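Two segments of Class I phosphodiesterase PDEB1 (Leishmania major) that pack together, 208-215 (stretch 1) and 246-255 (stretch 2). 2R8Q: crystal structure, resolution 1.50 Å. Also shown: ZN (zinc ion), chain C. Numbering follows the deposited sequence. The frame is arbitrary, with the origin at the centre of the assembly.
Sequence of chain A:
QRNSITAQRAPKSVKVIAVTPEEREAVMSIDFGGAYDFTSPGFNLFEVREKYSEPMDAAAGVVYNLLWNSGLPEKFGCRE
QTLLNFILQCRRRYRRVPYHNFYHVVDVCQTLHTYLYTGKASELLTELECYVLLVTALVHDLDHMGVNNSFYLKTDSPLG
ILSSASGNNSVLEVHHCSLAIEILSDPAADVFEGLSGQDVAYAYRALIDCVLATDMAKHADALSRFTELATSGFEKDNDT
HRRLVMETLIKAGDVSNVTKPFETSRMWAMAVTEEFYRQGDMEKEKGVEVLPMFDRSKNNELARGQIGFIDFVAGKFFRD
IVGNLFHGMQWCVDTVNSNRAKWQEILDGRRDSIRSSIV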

# COMPACT_ATOMS: atom_id res chain seq x y z
N ILE A 208 -5.85 4.96 -11.45
CA ILE A 208 -6.02 5.12 -10.01
C ILE A 208 -7.37 5.78 -9.67
O ILE A 208 -8.07 5.33 -8.76
N ASP A 209 -7.72 6.84 -10.40
CA ASP A 209 -9.00 7.52 -10.16
C ASP A 209 -10.15 6.54 -10.33
O ASP A 209 -11.09 6.52 -9.53
N CYS A 210 -10.07 5.73 -11.38
CA CYS A 210 -11.12 4.76 -11.65
C CYS A 210 -11.25 3.69 -10.58
O CYS A 210 -12.35 3.35 -10.17
N VAL A 211 -10.12 3.15 -10.13
CA VAL A 211 -10.17 2.12 -9.10
C VAL A 211 -10.72 2.71 -7.80
O VAL A 211 -11.56 2.11 -7.14
N LEU A 212 -10.24 3.89 -7.42
CA LEU A 212 -10.71 4.50 -6.19
C LEU A 212 -12.20 4.82 -6.26
O LEU A 212 -12.90 4.81 -5.24
N ALA A 213 -12.69 5.09 -7.46
CA ALA A 213 -14.10 5.41 -7.66
C ALA A 213 -15.03 4.21 -7.44
O ALA A 213 -16.24 4.39 -7.32
N THR A 214 -14.47 3.00 -7.39
CA THR A 214 -15.31 1.81 -7.19
C THR A 214 -15.71 1.54 -5.75
O THR A 214 -16.46 0.60 -5.48
N ASP A 215 -15.22 2.34 -4.81
CA ASP A 215 -15.60 2.15 -3.41
C ASP A 215 -17.05 2.61 -3.29
O ASP A 215 -17.35 3.80 -3.46
N MET A 246 -15.21 8.22 -17.19
CA MET A 246 -14.48 6.97 -17.00
C MET A 246 -14.84 6.34 -15.66
O MET A 246 -15.10 5.14 -15.56
N GLU A 247 -14.85 7.16 -14.61
CA GLU A 247 -15.16 6.68 -13.28
C GLU A 247 -16.58 6.15 -13.19
O GLU A 247 -16.85 5.14 -12.54
N THR A 248 -17.50 6.85 -13.86
CA THR A 248 -18.90 6.44 -13.84
C THR A 248 -19.09 5.13 -14.60
O THR A 248 -19.89 4.28 -14.20
N LEU A 249 -18.35 4.97 -15.70
CA LEU A 249 -18.44 3.74 -16.49
C LEU A 249 -17.92 2.54 -15.71
O LEU A 249 -18.56 1.49 -15.70
N ILE A 250 -16.77 2.68 -15.05
CA ILE A 250 -16.27 1.53 -14.30
C ILE A 250 -17.21 1.20 -13.15
O ILE A 250 -17.38 0.04 -12.79
N LYS A 251 -17.84 2.22 -12.57
CA LYS A 251 -18.79 1.98 -11.49
C LYS A 251 -19.96 1.19 -12.07
O LYS A 251 -20.43 0.23 -11.45
N ALA A 252 -20.41 1.59 -13.25
CA ALA A 252 -21.52 0.91 -13.91
C ALA A 252 -21.17 -0.55 -14.18
O ALA A 252 -21.96 -1.45 -13.90
N GLY A 253 -19.98 -0.79 -14.73
CA GLY A 253 -19.58 -2.15 -15.00
C GLY A 253 -19.51 -2.97 -13.73
O GLY A 253 -19.87 -4.14 -13.70
N ASP A 254 -19.06 -2.33 -12.65
CA ASP A 254 -18.92 -3.00 -11.37
C ASP A 254 -20.25 -3.48 -10.79
O ASP A 254 -20.31 -4.53 -10.14
N VAL A 255 -21.33 -2.73 -11.03
CA VAL A 255 -22.65 -3.13 -10.53
C VAL A 255 -23.58 -3.56 -11.66
O VAL A 255 -24.81 -3.48 -11.53

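The two stretches meet as a helix and the turn that follows it against a second helix. The helix axes cross at -42° and come within 8.6 Å of each other. No direct hydrogen bond links the stretches; the contact relies on van der Waals packing and bridging waters.

Asp 209 points toward stretch 2, with chi1 m. Its CB lies 3.3 Å from Glu 247 OE2. The two acids are close, with Asp 209 OD2 4.3 Å from Glu 247 OE2. Both carboxylate oxygens of Asp 209 are hydrogen-bonded elsewhere in the structure. Water 1 joins the two residues by donating to Asp 209 O (2.8 Å) and to Glu 247 OE2 (3.2 Å). Glu 247 starts sideways, but its m, t side chain brings its end nearer to stretch 1.

Cys 210 sits where the backbones run close: its CA is 4.8 Å from the CA of Glu 247. Its side chain points sideways, with chi1 m. The sulfur SG packs 3.7 Å from Met 246 CB. On the Ile 250 side, Cys 210 CB is 4.1 Å from Ile 250 CG2, and the same methyl CG2 lies 3.5 Å from Cys 210 O. Ile 250 points toward stretch 1 with both chi angles t.

Val 211 points away, and Leu 212 makes no contact with stretch 2. Leu 212 to Asp 215 form a type I turn.

Ala 213 points toward stretch 2. Its CB packs 3.7 Å from Glu 247 CB. Its carbonyl O lies 3.4 Å from Lys 251 CG. Lys 251 has chi angles m, t, p, p. Its NZ donates to water 2 (2.7 Å). That water in turn donates to Ala 213 O (2.9 Å) and Asp 215 O (2.7 Å), tying the lysine to the turn.

Thr 214 is sideways, with chi1 p. Its OG1 donates to Val 211 O (2.6 Å), a bond within its own stretch. Its methyl CG2 rests 4.0 Å from Ile 250 CG1, and its CB is 3.7 Å from Asp 254 OD2. Water 3 bridges the pair, donating to Thr 214 O (2.9 Å) and Asp 254 OD2 (2.5 Å). Asp 254 points toward stretch 1, with chi1 off-well at -149°. Its OD1 binds ZN at 2.2 Å, alongside waters 4 and 5 and three atoms from elsewhere in the structure.

Asp 215 closes the turn. Its CA-to-CB bond points away; its backbone O meets Lys 251 through water 2.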

# COMPACT_ATOMS: atom_id res chain seq x y z
CB ILE A 208 -4.84 5.94 -9.42
CG1 ILE A 208 -3.58 5.07 -9.48
CG2 ILE A 208 -5.15 6.38 -7.99
CD1 ILE A 208 -2.27 5.83 -9.30
CB ASP A 209 -9.21 8.68 -11.13
CG ASP A 209 -8.33 9.88 -10.83
OD1 ASP A 209 -7.90 10.03 -9.66
OD2 ASP A 209 -8.09 10.68 -11.76
CB CYS A 210 -10.90 4.13 -13.03
SG CYS A 210 -11.37 5.23 -14.38
CB VAL A 211 -8.77 1.53 -8.81
CG1 VAL A 211 -8.85 0.51 -7.68
CG2 VAL A 211 -8.22 0.86 -10.06
CB LEU A 212 -9.92 5.78 -5.88
CG LEU A 212 -8.42 5.57 -5.61
CD1 LEU A 212 -7.77 6.92 -5.34
CD2 LEU A 212 -8.23 4.63 -4.42
CB ALA A 213 -14.32 5.97 -9.06
CB THR A 214 -14.64 0.53 -7.76
OG1 THR A 214 -13.39 0.31 -7.10
CG2 THR A 214 -14.43 0.66 -9.26
CB ASP A 215 -14.72 2.99 -2.48
CG ASP A 215 -15.11 2.82 -1.02
OD1 ASP A 215 -16.06 2.07 -0.73
OD2 ASP A 215 -14.45 3.44 -0.15
CB MET A 246 -12.97 7.20 -17.05
CG MET A 246 -12.42 7.60 -18.41
SD MET A 246 -10.64 7.96 -18.32
CE MET A 246 -9.97 6.31 -18.19
CB GLU A 247 -14.96 7.79 -12.24
CG GLU A 247 -13.53 8.31 -12.18
CD GLU A 247 -13.40 9.58 -11.35
OE1 GLU A 247 -14.43 10.26 -11.15
OE2 GLU A 247 -12.28 9.90 -10.92
CB THR A 248 -19.79 7.53 -14.43
OG1 THR A 248 -19.57 8.75 -13.71
CG2 THR A 248 -21.26 7.16 -14.30
CB LEU A 249 -17.68 3.86 -17.81
CG LEU A 249 -18.35 4.68 -18.91
CD1 LEU A 249 -17.37 4.87 -20.06
CD2 LEU A 249 -19.61 3.96 -19.39
CB ILE A 250 -14.80 1.72 -13.80
CG1 ILE A 250 -14.28 0.38 -13.28
CG2 ILE A 250 -14.74 2.79 -12.71
CD1 ILE A 250 -12.77 0.31 -13.09
CB LYS A 251 -19.31 3.30 -10.91
CG LYS A 251 -18.44 3.89 -9.82
CD LYS A 251 -19.09 5.12 -9.19
CE LYS A 251 -20.47 4.81 -8.62
NZ LYS A 251 -20.44 3.73 -7.59
CB ALA A 252 -21.86 1.61 -15.23
CB ASP A 254 -18.21 -2.06 -10.39
CG ASP A 254 -17.37 -2.80 -9.37
OD1 ASP A 254 -17.03 -3.98 -9.60
OD2 ASP A 254 -17.02 -2.18 -8.34
CB VAL A 255 -23.33 -1.99 -9.72
CG1 VAL A 255 -22.48 -1.65 -8.51
CG2 VAL A 255 -23.53 -0.76 -10.60
ZN ZN C . -15.38 -5.08 -8.63
O HOH W 1 -11.73 8.77 -8.02
O HOH W 2 -18.64 4.55 -5.72
O HOH W 3 -18.32 -0.15 -7.54
O HOH W 4 -15.26 -3.41 -7.28
O HOH W 5 -16.95 -5.56 -7.04